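Nigritoxine (Vibrio nigripulchritudo, PDB 5M41) is a bacterial toxin with a new fold that acts on crustaceans and insects. Local coordinates at residues 230-234 with 235-239; 407-410 with 411-415. All coordinates share one frame; numbering follows the deposited sequence.

Interaction 1 (230-234 with 235-239); sequences LEFTF and EGFTS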
ATOM      1  N   LEU A 230      -6.366 -27.955  -6.917  1.00 41.56           N
ATOM      2  CA  LEU A 230      -6.343 -26.952  -5.886  1.00 42.77           C
ATOM      3  C   LEU A 230      -5.664 -27.483  -4.632  1.00 42.89           C
ATOM      4  O   LEU A 230      -6.266 -28.234  -3.871  1.00 43.12           O
ATOM      5  CB  LEU A 230      -7.792 -26.490  -5.588  1.00 40.99           C
ATOM      6  CG  LEU A 230      -8.558 -25.799  -6.726  1.00 42.08           C
ATOM      7  CD1 LEU A 230     -10.034 -25.626  -6.342  1.00 41.61           C
ATOM      8  CD2 LEU A 230      -7.941 -24.451  -7.088  1.00 45.17           C
ATOM      9  N   GLU A 231      -4.417 -27.083  -4.428  1.00 43.48           N
ATOM     10  CA  GLU A 231      -3.649 -27.491  -3.258  1.00 47.34           C
ATOM     11  C   GLU A 231      -4.247 -26.884  -1.994  1.00 42.84           C
ATOM     12  O   GLU A 231      -4.653 -25.743  -2.003  1.00 40.75           O
ATOM     13  CB  GLU A 231      -2.205 -27.005  -3.397  1.00 50.51           C
ATOM     14  CG  GLU A 231      -1.214 -27.697  -2.462  1.00 59.14           C
ATOM     15  CD  GLU A 231       0.176 -27.053  -2.492  1.00 63.47           C
ATOM     16  OE1 GLU A 231       1.112 -27.592  -1.860  1.00 65.51           O
ATOM     17  OE2 GLU A 231       0.335 -26.001  -3.143  1.00 64.71           O
ATOM     18  N   PHE A 232      -4.289 -27.653  -0.919  1.00 41.51           N
ATOM     19  CA  PHE A 232      -4.784 -27.151   0.346  1.00 43.45           C
ATOM     20  C   PHE A 232      -4.241 -27.984   1.504  1.00 45.22           C
ATOM     21  O   PHE A 232      -4.250 -29.213   1.445  1.00 42.39           O
ATOM     22  CB  PHE A 232      -6.319 -27.212   0.367  1.00 42.06           C
ATOM     23  CG  PHE A 232      -6.929 -26.668   1.634  1.00 41.65           C
ATOM     24  CD1 PHE A 232      -6.960 -25.297   1.872  1.00 40.51           C
ATOM     25  CD2 PHE A 232      -7.451 -27.526   2.588  1.00 40.83           C
ATOM     26  CE1 PHE A 232      -7.508 -24.789   3.043  1.00 40.95           C
ATOM     27  CE2 PHE A 232      -7.998 -27.031   3.765  1.00 40.27           C
ATOM     28  CZ  PHE A 232      -8.021 -25.657   3.990  1.00 40.78           C
ATOM     29  N   THR A 233      -3.790 -27.304   2.559  1.00 47.02           N
ATOM     30  CA  THR A 233      -3.379 -27.966   3.791  1.00 50.07           C
ATOM     31  C   THR A 233      -4.166 -27.394   4.963  1.00 48.23           C
ATOM     32  O   THR A 233      -4.671 -26.270   4.897  1.00 48.53           O
ATOM     33  CB  THR A 233      -1.880 -27.781   4.075  1.00 54.17           C
ATOM     34  OG1 THR A 233      -1.612 -26.379   4.195  1.00 58.73           O
ATOM     35  CG2 THR A 233      -1.038 -28.336   2.930  1.00 57.01           C
ATOM     36  N   PHE A 234      -4.259 -28.187   6.025  1.00 50.18           N
ATOM     37  CA  PHE A 234      -4.921 -27.808   7.269  1.00 52.46           C
ATOM     38  C   PHE A 234      -3.990 -27.083   8.256  1.00 54.06           C
ATOM     39  O   PHE A 234      -4.442 -26.516   9.250  1.00 56.84           O
ATOM     40  CB  PHE A 234      -5.541 -29.056   7.938  1.00 50.80           C
ATOM     41  CG  PHE A 234      -6.472 -28.729   9.085  1.00 50.86           C
ATOM     42  CD1 PHE A 234      -7.690 -28.073   8.852  1.00 47.68           C
ATOM     43  CD2 PHE A 234      -6.130 -29.064  10.407  1.00 51.44           C
ATOM     44  CE1 PHE A 234      -8.536 -27.746   9.907  1.00 46.85           C
ATOM     45  CE2 PHE A 234      -6.973 -28.736  11.472  1.00 51.62           C
ATOM     46  CZ  PHE A 234      -8.189 -28.078  11.214  1.00 50.72           C
ATOM     47  N   GLU A 235      -2.692 -27.089   7.990  1.00 57.01           N
ATOM     48  CA  GLU A 235      -1.729 -26.485   8.908  1.00 61.05           C
ATOM     49  C   GLU A 235      -2.022 -25.008   9.176  1.00 60.22           C
ATOM     50  O   GLU A 235      -2.344 -24.245   8.259  1.00 57.42           O
ATOM     51  CB  GLU A 235      -0.302 -26.672   8.389  1.00 66.58           C
ATOM     52  CG  GLU A 235       0.136 -28.133   8.429  1.00 76.71           C
ATOM     53  CD  GLU A 235       1.404 -28.413   7.642  1.00 81.75           C
ATOM     54  OE1 GLU A 235       1.992 -27.465   7.072  1.00 82.05           O
ATOM     55  OE2 GLU A 235       1.807 -29.600   7.594  1.00 89.29           O
ATOM     56  N   GLY A 236      -1.922 -24.628  10.449  1.00 58.39           N
ATOM     57  CA  GLY A 236      -2.095 -23.249  10.882  1.00 57.37           C
ATOM     58  C   GLY A 236      -3.498 -22.892  11.348  1.00 58.23           C
ATOM     59  O   GLY A 236      -3.742 -21.750  11.739  1.00 58.49           O
ATOM     60  N   PHE A 237      -4.428 -23.847  11.278  1.00 55.13           N
ATOM     61  CA  PHE A 237      -5.802 -23.626  11.754  1.00 54.75           C
ATOM     62  C   PHE A 237      -5.830 -23.465  13.272  1.00 55.56           C
ATOM     63  O   PHE A 237      -5.185 -24.221  13.985  1.00 56.93           O
ATOM     64  CB  PHE A 237      -6.707 -24.788  11.336  1.00 52.81           C
ATOM     65  CG  PHE A 237      -7.508 -24.532  10.091  1.00 53.24           C
ATOM     66  CD1 PHE A 237      -8.878 -24.253  10.179  1.00 52.87           C
ATOM     67  CD2 PHE A 237      -6.919 -24.604   8.824  1.00 52.93           C
ATOM     68  CE1 PHE A 237      -9.631 -24.027   9.037  1.00 51.02           C
ATOM     69  CE2 PHE A 237      -7.671 -24.375   7.674  1.00 51.59           C
ATOM     70  CZ  PHE A 237      -9.025 -24.081   7.783  1.00 51.77           C
ATOM     71  N   THR A 238      -6.560 -22.465  13.764  1.00 52.83           N
ATOM     72  CA  THR A 238      -6.755 -22.298  15.203  1.00 53.58           C
ATOM     73  C   THR A 238      -8.026 -23.054  15.639  1.00 53.41           C
ATOM     74  O   THR A 238      -8.584 -23.818  14.846  1.00 54.57           O
ATOM     75  CB  THR A 238      -6.801 -20.804  15.582  1.00 55.01           C
ATOM     76  OG1 THR A 238      -7.681 -20.120  14.687  1.00 51.46           O
ATOM     77  CG2 THR A 238      -5.407 -20.179  15.465  1.00 57.29           C
ATOM     78  N   SER A 239      -8.478 -22.862  16.880  1.00 51.39           N
ATOM     79  CA  SER A 239      -9.721 -23.468  17.363  1.00 49.68           C
ATOM     80  C   SER A 239     -10.939 -23.115  16.458  1.00 47.07           C
ATOM     81  O   SER A 239     -10.924 -22.097  15.783  1.00 48.18           O
ATOM     82  CB  SER A 239      -9.989 -23.057  18.814  1.00 49.24           C
ATOM     83  OG  SER A 239     -10.665 -21.808  18.894  1.00 49.91           O
TER

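Interaction 2 (407-410 with 411-415); sequences SKIG and NAIKK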
ATOM      1  N   SER A 407       6.601  -3.961  -7.359  1.00 52.87           N
ATOM      2  CA  SER A 407       7.554  -5.040  -7.466  1.00 57.21           C
ATOM      3  C   SER A 407       8.576  -5.052  -6.315  1.00 56.34           C
ATOM      4  O   SER A 407       8.756  -6.078  -5.669  1.00 56.30           O
ATOM      5  CB  SER A 407       8.226  -4.981  -8.839  1.00 62.07           C
ATOM      6  OG  SER A 407       9.448  -5.681  -8.819  1.00 69.37           O
ATOM      7  N   LYS A 408       9.220  -3.914  -6.042  1.00 56.33           N
ATOM      8  CA  LYS A 408      10.117  -3.796  -4.877  1.00 55.43           C
ATOM      9  C   LYS A 408       9.415  -4.103  -3.553  1.00 51.54           C
ATOM     10  O   LYS A 408       9.963  -4.800  -2.701  1.00 52.13           O
ATOM     11  CB  LYS A 408      10.742  -2.401  -4.792  1.00 57.01           C
ATOM     12  CG  LYS A 408      12.072  -2.243  -5.527  1.00 62.03           C
ATOM     13  CD  LYS A 408      12.565  -0.807  -5.385  1.00 63.35           C
ATOM     14  CE  LYS A 408      13.948  -0.600  -5.976  1.00 71.43           C
ATOM     15  NZ  LYS A 408      13.930  -0.648  -7.458  1.00 76.32           N
ATOM     16  N   ILE A 409       8.201  -3.590  -3.371  1.00 48.44           N
ATOM     17  CA  ILE A 409       7.478  -3.882  -2.136  1.00 46.53           C
ATOM     18  C   ILE A 409       7.184  -5.381  -2.039  1.00 47.44           C
ATOM     19  O   ILE A 409       7.475  -6.010  -1.012  1.00 47.11           O
ATOM     20  CB  ILE A 409       6.192  -3.039  -1.991  1.00 44.52           C
ATOM     21  CG1 ILE A 409       6.567  -1.555  -1.816  1.00 43.33           C
ATOM     22  CG2 ILE A 409       5.386  -3.538  -0.822  1.00 41.81           C
ATOM     23  CD1 ILE A 409       5.457  -0.575  -2.143  1.00 42.46           C
ATOM     24  N   GLY A 410       6.641  -5.957  -3.111  1.00 48.30           N
ATOM     25  CA  GLY A 410       6.335  -7.391  -3.118  1.00 51.19           C
ATOM     26  C   GLY A 410       7.549  -8.255  -2.788  1.00 55.34           C
ATOM     27  O   GLY A 410       7.460  -9.193  -1.986  1.00 56.77           O
ATOM     28  N   ASN A 411       8.682  -7.935  -3.413  1.00 58.07           N
ATOM     29  CA  ASN A 411       9.952  -8.639  -3.180  1.00 61.60           C
ATOM     30  C   ASN A 411      10.465  -8.503  -1.752  1.00 62.49           C
ATOM     31  O   ASN A 411      10.999  -9.460  -1.187  1.00 63.79           O
ATOM     32  CB  ASN A 411      11.027  -8.149  -4.148  1.00 66.59           C
ATOM     33  CG  ASN A 411      10.715  -8.492  -5.590  1.00 70.66           C
ATOM     34  OD1 ASN A 411       9.779  -9.241  -5.881  1.00 72.31           O
ATOM     35  ND2 ASN A 411      11.510  -7.951  -6.504  1.00 75.50           N
ATOM     36  N   ALA A 412      10.298  -7.324  -1.157  1.00 59.90           N
ATOM     37  CA  ALA A 412      10.762  -7.118   0.209  1.00 59.24           C
ATOM     38  C   ALA A 412       9.904  -7.911   1.203  1.00 61.38           C
ATOM     39  O   ALA A 412      10.403  -8.389   2.227  1.00 64.34           O
ATOM     40  CB  ALA A 412      10.786  -5.636   0.542  1.00 56.54           C
ATOM     41  N   ILE A 413       8.626  -8.081   0.880  1.00 60.83           N
ATOM     42  CA  ILE A 413       7.721  -8.894   1.691  1.00 63.90           C
ATOM     43  C   ILE A 413       8.128 -10.377   1.643  1.00 70.34           C
ATOM     44  O   ILE A 413       8.217 -11.038   2.679  1.00 71.14           O
ATOM     45  CB  ILE A 413       6.262  -8.717   1.231  1.00 62.34           C
ATOM     46  CG1 ILE A 413       5.715  -7.395   1.760  1.00 61.92           C
ATOM     47  CG2 ILE A 413       5.395  -9.892   1.686  1.00 64.68           C
ATOM     48  CD1 ILE A 413       4.383  -7.016   1.145  1.00 63.54           C
ATOM     49  N   LYS A 414       8.390 -10.872   0.434  1.00 73.90           N
ATOM     50  CA  LYS A 414       8.764 -12.270   0.203  1.00 79.45           C
ATOM     51  C   LYS A 414      10.188 -12.594   0.636  1.00 85.47           C
ATOM     52  O   LYS A 414      10.568 -13.762   0.663  1.00 89.59           O
ATOM     53  CB  LYS A 414       8.607 -12.625  -1.275  1.00 77.95           C
ATOM     54  CG  LYS A 414       7.168 -12.618  -1.754  1.00 76.61           C
ATOM     55  CD  LYS A 414       7.056 -13.147  -3.171  1.00 78.92           C
ATOM     56  CE  LYS A 414       7.619 -12.187  -4.199  1.00 78.40           C
ATOM     57  NZ  LYS A 414       7.372 -12.728  -5.563  1.00 83.47           N
ATOM     58  N   LYS A 415      10.976 -11.569   0.957  1.00 89.71           N
ATOM     59  CA  LYS A 415      12.357 -11.768   1.399  1.00 99.21           C
ATOM     60  C   LYS A 415      12.405 -12.462   2.761  1.00104.41           C
ATOM     61  O   LYS A 415      13.242 -13.342   2.975  1.00108.45           O
ATOM     62  CB  LYS A 415      13.123 -10.441   1.452  1.00101.80           C
ATOM     63  CG  LYS A 415      14.595 -10.605   1.799  1.00107.67           C
ATOM     64  CD  LYS A 415      15.119  -9.449   2.635  1.00107.57           C
ATOM     65  CE  LYS A 415      16.303  -9.901   3.476  1.00109.63           C
ATOM     66  NZ  LYS A 415      17.227  -8.770   3.767  1.00111.83           N
TER

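Interaction 1 (230-234 with 235-239)
Phe-234 holds CG anti to its backbone N (chi1 -169°), and Phe-237, with an unusual chi1 of -98°, turns its own ring to meet it. The two rings form an offset stack, centroids 4.4 Å apart and planes inclined by 16°. Because of the offset, Phe-234 CE1 sits over the face of the Phe-237 ring, 3.4 Å from Phe-237 CG, while Phe-237 CB lies over the face of the Phe-234 ring in a CH-pi contact, 3.9 Å from its centroid. Phe-232 comes in obliquely, its CZ 3.9 Å from Phe-237 CE2. The backbone between the two stacked residues makes a type II beta turn from Phe-234 to Phe-237, closed by a weak hydrogen bond from Phe-237 N to Phe-234 O at 3.4 Å. Gly-236 takes the third position of the turn with a positive phi, where a side chain would press on the preceding carbonyl oxygen. Ala-211 of helix 206-215 touches all three phenylalanines, and Ser-239 N-caps the following helix through Asp-242 N. The closing bond is weak, so dispersion between the stacked rings, together with the glycine at the third position, probably contributes to keeping this surface turn in shape.

Interaction 2 (407-410 with 411-415)
Asn-411 N donates to Ser-407 O at 2.9 Å with an N-H...O angle of 165°, the first of four successive i to i+4 bonds that define this part of an alpha-helix. Ala-412 N then binds Lys-408 O, Ile-413 N binds Ile-409 O at 3.0 Å, and Lys-414 N binds Gly-410 O. Asn-411 and Lys-414 are among the side chains that lie against the accepting carbonyls. With CG beside its own backbone N (chi1 -66°), Asn-411 folds its amide back over the preceding turn, placing CG 3.1 Å from Ser-407 O. Lys-414 CG lies 3.4 Å from Gly-410 O, and a bend at chi3 (-71°) returns CE to 3.7 Å from the same oxygen. Further out, Ile-409 CG2 meets Ile-413 CD1 at 4.1 Å, one turn along. Both isoleucines rest on Val-367 and Ile-362 of two beta strands; Ile-409 also packs on Val-395 of helix 386-396, as does Ala-412. Lys-408 points elsewhere, to a salt bridge with Asp-617. The chemistry is that of an amphipathic helix: main-chain bonds satisfy backbone polar groups, which lets the isoleucine side be buried while amide and ammonium groups occupy other sides.

Overall arrangement
Interaction 1 comes first along the chain and closes well before interaction 2 opens; their centres lie 24 Å apart, the nearest atoms about 15 Å, and they do not touch. Residues 230-239 run from the end of strand 229-230 through the loop to helix 240-245, at the surface about 27 Å from the centre of the chain, beside helices 206-215 and 253-264. Residues 407-415 belong to helix 406-415, about 12 Å from that centre, packed on strands 359-363 and 366-370 of an antiparallel sheet. The two contacts thus share no helix, strand or sheet. Together they show that one chain uses local order of different kinds, an aromatic turn and a helix laid on a sheet, in separate regions.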